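Local structure of polysaccharide deacetylase (Streptococcus pyogenes, 6DQ3) at residues E141-P145 / D146-T150; E151-D154 / S155-L159. The protein removes N-acetyl groups from the cell wall linkage unit of streptococcal rhamnopolysaccharides, as a zinc-binding deacetylase of carbohydrate esterase family 4. All coordinates share one frame; numbering follows the deposited sequence.

Contact 1 (E141-P145 / D146-T150); sequences EQASP and DVQTT. With ZN (zinc ion), chain E.
The carbonyl of Pro145 is gripped by Thr149 from opposite faces of its plane: Thr149 N lies 3.0 Å from Pro145 O, and Thr149 OG1, donating its proton, 2.8 Å from the same oxygen. Thr149 OG1 gets there because it stands beside its own backbone N (chi1 -56°), folding the hydroxyl back over the preceding turn. The amide of Gln148 turns NE2 to Ala143 O, a weak bond of 3.4 Å, while OE1 takes the stronger hydrogen bond from Thr181 OG1 of helix 179-187, which fixes the amide's rotation. The Glu141 carboxylate holds a zinc ion unevenly, OE1 at 1.9 Å and OE2 much farther at 2.7 Å; this is not the ion bound by Asp78, His133 and His137. Gln148 CG and Val147 CG1 both pack on Ala143 CB, each 3.8 Å from it. Ser144 is the N-cap: Ser144 OG, set between its backbone N and carbonyl carbon (chi1 67°), accepts from Val147 N at 3.3 Å. Ser144 O takes a bond from Gln148 N (2.9 Å), which closes the first turn of the helix. Chemically, the serine cap answers a first-turn N-H, and the threonine hydroxyl adds a second donor to a helix carbonyl.

Contact 2 (E151-D154 / S155-L159); sequences EMKD and SKDYL
Lys153 NZ and Asp157 OD2 form a salt bridge one helical turn apart, 2.9 Å long, with the ammonium on the syn lone pair of the carboxylate oxygen. The lysine leaves the helix with CG opposite its backbone N (chi1 174°), runs extended, and bends at its last torsion (chi4 -55°), which carries NZ to that oxygen, the two side chains crossing obliquely. Asp154 OD1 lies 4.6 Å from Asp157 OD2, a like-charge neighbour that the lysine would probably help to offset. A second polar pair faces the protein interior: Ser155 OG is 2.7 Å from Glu151 O and also hydrogen-bonded to Asp132 OD2. The backbone keeps the regular helical pattern, with Asp157 N to Lys153 O at 2.9 Å and Tyr158 N to Asp154 O at 3.1 Å. This is the middle of helix 145-162, which follows strand 128-132 in the polysaccharide deacetylase fold; the loop joining them carries the zinc ligands His133 and His137 in the sequence His-Thr-Val-Asn-His, this protein's form of the His-(Ser/Thr)-x-x-His motif of family 4 esterases. Glu151 OE1 accepts from Asn136 N between those histidines, so the buried glutamate ties the helix to that loop and probably helps to hold it. On the flanks, Met152 packs on Thr181 and Ile184 of helix 179-187, and the side chain of Tyr158 lies against helix 104-108. Lys156 CB rests 3.6 Å from Met152 O, and its ammonium forms a salt bridge with Asp160 farther along the helix.

From the N-terminal side, the chain leaves strand 128-132, passes the zinc-binding histidines and reaches 141-145, where contact 1 closes the turn that starts helix 145-162. Contact 2 opens directly after it, at Glu151, and closes further along the same helix. The two are in series: neither encloses nor crosses the other, and their centres lie about 13 Å apart. Contact 1 sits at the surface end of the helix, contact 2 deeper in the chain. Both place side chains against helix 179-187. Contact 2 additionally joins the helix to strand 128-132 and its following loop, and to helix 104-108.

Contact 1 (E141-P145 / D146-T150)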
# COMPACT_ATOMS: atom_id res chain seq x y z
N GLU A 141 11.82 -7.00 -12.64
CA GLU A 141 12.02 -8.20 -13.43
C GLU A 141 13.09 -8.03 -14.50
O GLU A 141 13.77 -8.99 -14.87
CB GLU A 141 10.71 -8.59 -14.11
CG GLU A 141 10.18 -9.94 -13.74
CD GLU A 141 9.01 -10.34 -14.61
OE1 GLU A 141 8.09 -9.53 -14.81
OE2 GLU A 141 9.02 -11.49 -15.10
N GLN A 142 13.21 -6.82 -15.06
CA GLN A 142 14.18 -6.56 -16.11
C GLN A 142 15.51 -6.07 -15.56
O GLN A 142 16.35 -5.59 -16.33
CB GLN A 142 13.60 -5.56 -17.11
CG GLN A 142 12.37 -6.09 -17.84
CD GLN A 142 12.58 -7.46 -18.48
OE1 GLN A 142 13.68 -7.78 -18.93
NE2 GLN A 142 11.53 -8.27 -18.50
N ALA A 143 15.73 -6.19 -14.25
CA ALA A 143 16.99 -5.81 -13.63
C ALA A 143 17.78 -7.05 -13.24
O ALA A 143 17.21 -8.09 -12.92
CB ALA A 143 16.76 -4.92 -12.40
N SER A 144 19.11 -6.92 -13.28
CA SER A 144 19.98 -7.99 -12.82
C SER A 144 19.79 -8.22 -11.33
O SER A 144 19.25 -7.36 -10.62
CB SER A 144 21.44 -7.62 -13.09
OG SER A 144 21.82 -6.52 -12.28
N PRO A 145 20.25 -9.37 -10.81
CA PRO A 145 20.14 -9.59 -9.36
C PRO A 145 20.81 -8.51 -8.53
O PRO A 145 20.26 -8.09 -7.50
CB PRO A 145 20.82 -10.95 -9.17
CG PRO A 145 20.61 -11.66 -10.48
CD PRO A 145 20.71 -10.57 -11.53
N ASP A 146 21.99 -8.03 -8.94
CA ASP A 146 22.66 -6.98 -8.18
C ASP A 146 21.84 -5.70 -8.15
O ASP A 146 21.80 -5.00 -7.13
CB ASP A 146 24.05 -6.71 -8.76
CG ASP A 146 25.04 -7.80 -8.43
OD1 ASP A 146 24.72 -8.69 -7.62
OD2 ASP A 146 26.16 -7.76 -8.99
N VAL A 147 21.18 -5.37 -9.27
CA VAL A 147 20.41 -4.12 -9.32
C VAL A 147 19.12 -4.25 -8.52
O VAL A 147 18.72 -3.32 -7.82
CB VAL A 147 20.14 -3.72 -10.78
CG1 VAL A 147 19.21 -2.53 -10.84
CG2 VAL A 147 21.45 -3.41 -11.50
N GLN A 148 18.45 -5.41 -8.62
CA GLN A 148 17.28 -5.63 -7.78
C GLN A 148 17.63 -5.51 -6.31
O GLN A 148 16.87 -4.93 -5.52
CB GLN A 148 16.67 -7.01 -8.06
CG GLN A 148 16.07 -7.19 -9.43
CD GLN A 148 15.12 -8.37 -9.48
OE1 GLN A 148 14.15 -8.43 -8.73
NE2 GLN A 148 15.40 -9.32 -10.37
N THR A 149 18.78 -6.05 -5.91
CA THR A 149 19.21 -5.93 -4.52
C THR A 149 19.38 -4.47 -4.14
O THR A 149 18.84 -4.02 -3.11
CB THR A 149 20.51 -6.72 -4.31
OG1 THR A 149 20.32 -8.08 -4.71
CG2 THR A 149 20.92 -6.69 -2.85
N THR A 150 20.09 -3.69 -4.96
CA THR A 150 20.29 -2.28 -4.66
C THR A 150 18.96 -1.54 -4.57
O THR A 150 18.72 -0.78 -3.62
CB THR A 150 21.18 -1.64 -5.73
OG1 THR A 150 22.45 -2.31 -5.76
CG2 THR A 150 21.40 -0.15 -5.46
ZN ZN E . 6.57 -10.48 -15.37

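Contact 2 (E151-D154 / S155-L159)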
# COMPACT_ATOMS: atom_id res chain seq x y z
N GLU A 151 18.07 -1.75 -5.54
CA GLU A 151 16.81 -1.01 -5.57
C GLU A 151 15.95 -1.32 -4.35
O GLU A 151 15.25 -0.44 -3.84
CB GLU A 151 16.05 -1.34 -6.85
CG GLU A 151 16.59 -0.66 -8.09
CD GLU A 151 16.27 0.82 -8.13
OE1 GLU A 151 15.38 1.27 -7.37
OE2 GLU A 151 16.91 1.55 -8.92
N MET A 152 15.97 -2.57 -3.88
CA MET A 152 15.16 -2.96 -2.75
C MET A 152 15.85 -2.72 -1.42
O MET A 152 15.17 -2.53 -0.40
CB MET A 152 14.78 -4.45 -2.87
CG MET A 152 13.73 -4.73 -3.94
SD MET A 152 13.14 -6.44 -3.89
CE MET A 152 14.34 -7.25 -4.96
N LYS A 153 17.18 -2.72 -1.40
CA LYS A 153 17.94 -2.56 -0.17
C LYS A 153 18.18 -1.10 0.18
O LYS A 153 17.98 -0.69 1.33
CB LYS A 153 19.29 -3.27 -0.28
CG LYS A 153 20.22 -3.05 0.91
CD LYS A 153 21.56 -3.75 0.71
CE LYS A 153 22.33 -3.89 2.02
NZ LYS A 153 22.51 -2.60 2.72
N ASP A 154 18.66 -0.31 -0.79
CA ASP A 154 19.01 1.08 -0.51
C ASP A 154 17.79 1.89 -0.10
O ASP A 154 17.91 2.83 0.70
CB ASP A 154 19.68 1.72 -1.73
CG ASP A 154 21.10 1.24 -1.95
OD1 ASP A 154 21.62 0.45 -1.14
OD2 ASP A 154 21.70 1.66 -2.96
N SER A 155 16.63 1.56 -0.65
CA SER A 155 15.40 2.26 -0.29
C SER A 155 14.94 1.89 1.11
O SER A 155 14.49 2.75 1.87
CB SER A 155 14.31 1.96 -1.32
OG SER A 155 14.20 0.56 -1.53
N LYS A 156 15.04 0.60 1.47
CA LYS A 156 14.73 0.19 2.83
C LYS A 156 15.66 0.87 3.82
O LYS A 156 15.23 1.36 4.87
CB LYS A 156 14.84 -1.33 2.96
CG LYS A 156 14.82 -1.83 4.41
CD LYS A 156 14.59 -3.33 4.49
CE LYS A 156 14.98 -3.91 5.85
NZ LYS A 156 14.26 -3.26 6.98
N ASP A 157 16.96 0.90 3.52
CA ASP A 157 17.91 1.56 4.42
C ASP A 157 17.57 3.03 4.58
O ASP A 157 17.76 3.60 5.66
CB ASP A 157 19.34 1.39 3.91
CG ASP A 157 19.81 -0.05 3.98
OD1 ASP A 157 19.23 -0.84 4.75
OD2 ASP A 157 20.78 -0.39 3.26
N TYR A 158 17.07 3.67 3.52
CA TYR A 158 16.70 5.07 3.58
C TYR A 158 15.50 5.28 4.50
O TYR A 158 15.54 6.12 5.40
CB TYR A 158 16.40 5.58 2.16
CG TYR A 158 15.98 7.02 2.05
CD1 TYR A 158 16.91 8.04 1.93
CD2 TYR A 158 14.63 7.37 2.04
CE1 TYR A 158 16.52 9.38 1.82
CE2 TYR A 158 14.23 8.69 1.93
CZ TYR A 158 15.17 9.69 1.82
OH TYR A 158 14.75 11.00 1.71
N LEU A 159 14.42 4.52 4.29
CA LEU A 159 13.26 4.65 5.15
C LEU A 159 13.59 4.29 6.60
O LEU A 159 13.18 4.98 7.53
CB LEU A 159 12.12 3.77 4.63
CG LEU A 159 11.59 4.12 3.24
CD1 LEU A 159 10.79 2.97 2.67
CD2 LEU A 159 10.75 5.38 3.30